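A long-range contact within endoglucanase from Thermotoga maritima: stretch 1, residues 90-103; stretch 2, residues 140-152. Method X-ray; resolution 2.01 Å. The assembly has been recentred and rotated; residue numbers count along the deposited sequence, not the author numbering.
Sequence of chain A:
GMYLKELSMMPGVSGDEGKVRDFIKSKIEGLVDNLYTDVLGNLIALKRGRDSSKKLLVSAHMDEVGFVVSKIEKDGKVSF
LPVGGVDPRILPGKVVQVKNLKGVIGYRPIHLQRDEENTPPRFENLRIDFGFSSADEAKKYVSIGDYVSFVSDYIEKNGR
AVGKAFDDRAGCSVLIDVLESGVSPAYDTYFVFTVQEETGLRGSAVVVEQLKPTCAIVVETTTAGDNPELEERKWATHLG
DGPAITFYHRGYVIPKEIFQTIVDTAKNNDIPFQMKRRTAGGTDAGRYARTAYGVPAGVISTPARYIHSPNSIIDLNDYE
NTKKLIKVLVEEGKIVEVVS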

# COMPACT_ATOMS: atom_id res chain seq x y z
N ILE A 90 -6.90 11.58 -17.69
CA ILE A 90 -5.46 11.34 -17.83
C ILE A 90 -5.07 9.94 -18.37
O ILE A 90 -3.88 9.61 -18.46
CB ILE A 90 -4.70 11.61 -16.48
CG1 ILE A 90 -5.20 10.68 -15.37
CG2 ILE A 90 -4.82 13.09 -16.08
CD1 ILE A 90 -4.28 10.58 -14.17
N LEU A 91 -6.06 9.14 -18.74
CA LEU A 91 -5.80 7.77 -19.20
C LEU A 91 -5.31 7.59 -20.63
O LEU A 91 -4.51 6.69 -20.87
CB LEU A 91 -6.98 6.83 -18.91
CG LEU A 91 -7.31 6.62 -17.42
CD1 LEU A 91 -8.42 5.60 -17.27
CD2 LEU A 91 -6.09 6.20 -16.60
N PRO A 92 -5.80 8.40 -21.60
CA PRO A 92 -5.28 8.21 -22.96
C PRO A 92 -3.75 8.15 -23.02
O PRO A 92 -3.07 8.98 -22.41
CB PRO A 92 -5.82 9.42 -23.71
CG PRO A 92 -7.11 9.70 -23.04
CD PRO A 92 -6.83 9.46 -21.57
N GLY A 93 -3.24 7.13 -23.71
CA GLY A 93 -1.79 6.92 -23.85
C GLY A 93 -1.11 6.13 -22.73
O GLY A 93 0.07 5.81 -22.84
N LYS A 94 -1.83 5.82 -21.66
CA LYS A 94 -1.26 5.04 -20.54
C LYS A 94 -1.08 3.57 -20.87
O LYS A 94 -1.95 2.97 -21.52
CB LYS A 94 -2.10 5.18 -19.27
CG LYS A 94 -1.57 6.15 -18.21
CD LYS A 94 -1.34 7.54 -18.72
CE LYS A 94 -0.81 8.42 -17.61
NZ LYS A 94 -0.60 9.80 -18.11
N VAL A 95 0.04 2.99 -20.43
CA VAL A 95 0.30 1.56 -20.66
C VAL A 95 -0.21 0.74 -19.48
O VAL A 95 0.03 1.05 -18.30
CB VAL A 95 1.80 1.24 -20.90
CG1 VAL A 95 1.97 -0.21 -21.35
CG2 VAL A 95 2.37 2.16 -21.98
N VAL A 96 -0.90 -0.35 -19.82
CA VAL A 96 -1.52 -1.20 -18.83
C VAL A 96 -1.21 -2.63 -19.18
O VAL A 96 -0.67 -2.90 -20.25
CB VAL A 96 -3.04 -1.02 -18.82
CG1 VAL A 96 -3.44 0.34 -18.24
CG2 VAL A 96 -3.62 -1.22 -20.22
N GLN A 97 -1.56 -3.55 -18.29
CA GLN A 97 -1.32 -4.96 -18.59
C GLN A 97 -2.41 -5.86 -18.06
O GLN A 97 -3.02 -5.55 -17.04
CB GLN A 97 0.00 -5.44 -18.03
CG GLN A 97 -0.01 -5.64 -16.54
CD GLN A 97 0.77 -6.87 -16.14
OE1 GLN A 97 0.18 -7.89 -15.73
NE2 GLN A 97 2.08 -6.83 -16.31
N VAL A 98 -2.67 -6.96 -18.77
CA VAL A 98 -3.67 -7.94 -18.36
C VAL A 98 -2.96 -9.27 -18.55
O VAL A 98 -2.50 -9.59 -19.65
CB VAL A 98 -4.96 -7.86 -19.21
CG1 VAL A 98 -5.98 -8.95 -18.81
CG2 VAL A 98 -5.61 -6.52 -19.05
N LYS A 99 -2.86 -10.04 -17.48
CA LYS A 99 -2.14 -11.30 -17.48
C LYS A 99 -0.85 -11.25 -18.30
O LYS A 99 -0.66 -12.02 -19.25
CB LYS A 99 -3.06 -12.47 -17.86
CG LYS A 99 -4.13 -12.72 -16.79
CD LYS A 99 -5.06 -13.86 -17.10
CE LYS A 99 -5.82 -13.63 -18.38
NZ LYS A 99 -6.89 -14.65 -18.62
N ASN A 100 0.01 -10.30 -17.92
CA ASN A 100 1.34 -10.12 -18.53
C ASN A 100 1.35 -9.69 -20.01
O ASN A 100 2.39 -9.72 -20.64
CB ASN A 100 2.18 -11.39 -18.35
CG ASN A 100 2.46 -11.70 -16.88
OD1 ASN A 100 2.62 -10.79 -16.06
ND2 ASN A 100 2.55 -12.98 -16.55
N LEU A 101 0.20 -9.31 -20.54
CA LEU A 101 0.07 -8.83 -21.90
C LEU A 101 -0.06 -7.31 -21.83
O LEU A 101 -1.02 -6.81 -21.27
CB LEU A 101 -1.17 -9.45 -22.56
CG LEU A 101 -1.42 -9.13 -24.03
CD1 LEU A 101 -0.42 -9.86 -24.90
CD2 LEU A 101 -2.82 -9.56 -24.38
N LYS A 102 0.92 -6.58 -22.38
CA LYS A 102 0.89 -5.11 -22.34
C LYS A 102 -0.03 -4.45 -23.37
O LYS A 102 -0.17 -4.92 -24.50
CB LYS A 102 2.32 -4.55 -22.41
CG LYS A 102 3.16 -4.96 -21.21
CD LYS A 102 4.49 -4.21 -21.10
CE LYS A 102 5.38 -4.88 -20.05
N GLY A 103 -0.69 -3.38 -22.96
CA GLY A 103 -1.60 -2.65 -23.84
C GLY A 103 -1.54 -1.16 -23.59
O GLY A 103 -0.86 -0.70 -22.66
N LYS A 140 -7.93 -15.61 -26.72
CA LYS A 140 -6.85 -16.56 -26.42
C LYS A 140 -5.96 -16.04 -25.28
O LYS A 140 -5.29 -16.82 -24.59
CB LYS A 140 -6.02 -16.84 -27.67
N TYR A 141 -5.97 -14.72 -25.05
CA TYR A 141 -5.12 -14.12 -24.00
C TYR A 141 -5.90 -13.44 -22.89
O TYR A 141 -5.44 -13.36 -21.75
CB TYR A 141 -4.20 -13.04 -24.61
CG TYR A 141 -3.23 -13.50 -25.67
CD1 TYR A 141 -3.64 -13.71 -26.98
CD2 TYR A 141 -1.88 -13.70 -25.36
CE1 TYR A 141 -2.73 -14.12 -27.95
CE2 TYR A 141 -0.97 -14.10 -26.33
CZ TYR A 141 -1.40 -14.31 -27.62
OH TYR A 141 -0.49 -14.71 -28.58
N VAL A 142 -7.08 -12.94 -23.25
CA VAL A 142 -7.87 -12.09 -22.39
C VAL A 142 -9.31 -12.52 -22.18
O VAL A 142 -9.88 -13.19 -23.03
CB VAL A 142 -7.76 -10.62 -22.93
CG1 VAL A 142 -9.08 -9.86 -22.91
CG2 VAL A 142 -6.63 -9.87 -22.21
N SER A 143 -9.89 -12.16 -21.03
CA SER A 143 -11.30 -12.49 -20.74
C SER A 143 -12.01 -11.45 -19.88
O SER A 143 -11.36 -10.79 -19.03
CB SER A 143 -11.44 -13.87 -20.06
OG SER A 143 -10.81 -14.89 -20.81
N ILE A 144 -13.33 -11.32 -20.09
CA ILE A 144 -14.18 -10.42 -19.30
C ILE A 144 -13.92 -10.78 -17.84
O ILE A 144 -13.93 -11.96 -17.48
CB ILE A 144 -15.71 -10.59 -19.59
CG1 ILE A 144 -16.09 -10.06 -20.97
CG2 ILE A 144 -16.57 -9.86 -18.53
CD1 ILE A 144 -15.73 -10.97 -22.13
N GLY A 145 -13.65 -9.77 -17.03
CA GLY A 145 -13.40 -10.01 -15.62
C GLY A 145 -11.96 -10.00 -15.20
O GLY A 145 -11.68 -9.97 -13.99
N ASP A 146 -11.03 -10.03 -16.16
CA ASP A 146 -9.61 -9.97 -15.84
C ASP A 146 -9.25 -8.59 -15.30
O ASP A 146 -9.88 -7.59 -15.64
CB ASP A 146 -8.72 -10.30 -17.04
CG ASP A 146 -8.79 -11.78 -17.47
OD1 ASP A 146 -9.24 -12.64 -16.67
OD2 ASP A 146 -8.39 -12.08 -18.63
N TYR A 147 -8.24 -8.56 -14.45
CA TYR A 147 -7.78 -7.32 -13.85
C TYR A 147 -6.65 -6.69 -14.66
O TYR A 147 -5.71 -7.35 -15.11
CB TYR A 147 -7.38 -7.55 -12.39
CG TYR A 147 -8.59 -7.76 -11.51
CD1 TYR A 147 -9.20 -6.69 -10.86
CD2 TYR A 147 -9.16 -9.03 -11.36
CE1 TYR A 147 -10.34 -6.87 -10.07
CE2 TYR A 147 -10.31 -9.23 -10.56
CZ TYR A 147 -10.89 -8.14 -9.93
OH TYR A 147 -12.01 -8.31 -9.14
N VAL A 148 -6.79 -5.38 -14.85
CA VAL A 148 -5.88 -4.57 -15.64
C VAL A 148 -5.10 -3.66 -14.71
O VAL A 148 -5.70 -2.92 -13.94
CB VAL A 148 -6.70 -3.66 -16.59
CG1 VAL A 148 -5.78 -2.83 -17.47
CG2 VAL A 148 -7.68 -4.51 -17.44
N SER A 149 -3.78 -3.72 -14.74
CA SER A 149 -3.03 -2.81 -13.89
C SER A 149 -2.17 -1.88 -14.75
O SER A 149 -1.93 -2.16 -15.93
CB SER A 149 -2.19 -3.58 -12.89
OG SER A 149 -1.26 -4.40 -13.53
N PHE A 150 -1.74 -0.76 -14.18
CA PHE A 150 -0.83 0.12 -14.87
C PHE A 150 0.51 -0.55 -14.99
O PHE A 150 0.88 -1.41 -14.17
CB PHE A 150 -0.64 1.43 -14.11
CG PHE A 150 -1.83 2.30 -14.11
CD1 PHE A 150 -2.13 3.09 -15.21
CD2 PHE A 150 -2.64 2.37 -12.99
CE1 PHE A 150 -3.25 3.93 -15.21
CE2 PHE A 150 -3.74 3.20 -12.97
CZ PHE A 150 -4.05 3.98 -14.09
N VAL A 151 1.25 -0.18 -16.03
CA VAL A 151 2.61 -0.68 -16.20
C VAL A 151 3.53 0.47 -15.82
O VAL A 151 3.32 1.62 -16.23
CB VAL A 151 2.88 -1.15 -17.62
CG1 VAL A 151 4.38 -1.25 -17.88
CG2 VAL A 151 2.20 -2.48 -17.87
N SER A 152 4.53 0.17 -15.01
CA SER A 152 5.48 1.17 -14.62
C SER A 152 6.80 0.55 -14.22
O SER A 152 6.85 -0.60 -13.78
CB SER A 152 4.95 2.04 -13.49
OG SER A 152 5.82 3.14 -13.29
O HOH W 1 1.14 3.15 -17.21
O HOH W 2 -4.53 -9.80 -15.07
O HOH W 3 -2.11 -13.33 -21.06

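Strands 95-98 and 147-150 run antiparallel, and backbone hydrogen bonds set their register. Gln-97 N donates to Ser-149 O (2.8 Å), and Ser-149 N donates back to Gln-97 O (3.0 Å). Val-151 N reaches Val-95 O (2.9 Å). Water 1 donates to Val-95 O and Val-151 O.

Val-98 is the main bump on one face. Its CG2 presses on Val-148 CG2 at 3.3 Å, a tight fit. Its CG1 fills the hollow between Val-142 and Asp-146, 3.6 Å from Val-142 CG2 and 3.5 Å from Asp-146 CB. Val-148 also meets Val-96, with CG1 3.6 Å from Val-96 CB. Leu-101 extends this packing: its CD2 lies 3.8 Å from Tyr-141 CB.

The Phe-150 CA-to-CB bond points away from stretch 1, but the ring comes back. Leu-91 CD2 sits at the ring edge, 3.9 Å from Phe-150 CE1. Lys-94 CG is 4.1 Å from Phe-150 CE1 as well.

Gln-97 and Ser-149 share the other face, with Gln-97 CG 3.5 Å from Ser-149 OG. Val-151 CG2 rests 3.7 Å from Gln-97 CB.

At the turn, Lys-99 NZ forms a salt bridge with Asp-146 OD2 (3.0 Å); its hydrogen bond is weak. Ser-143 N also donates to Asp-146 OD2 (2.8 Å). Water 2 links Lys-99 N to Tyr-147 O.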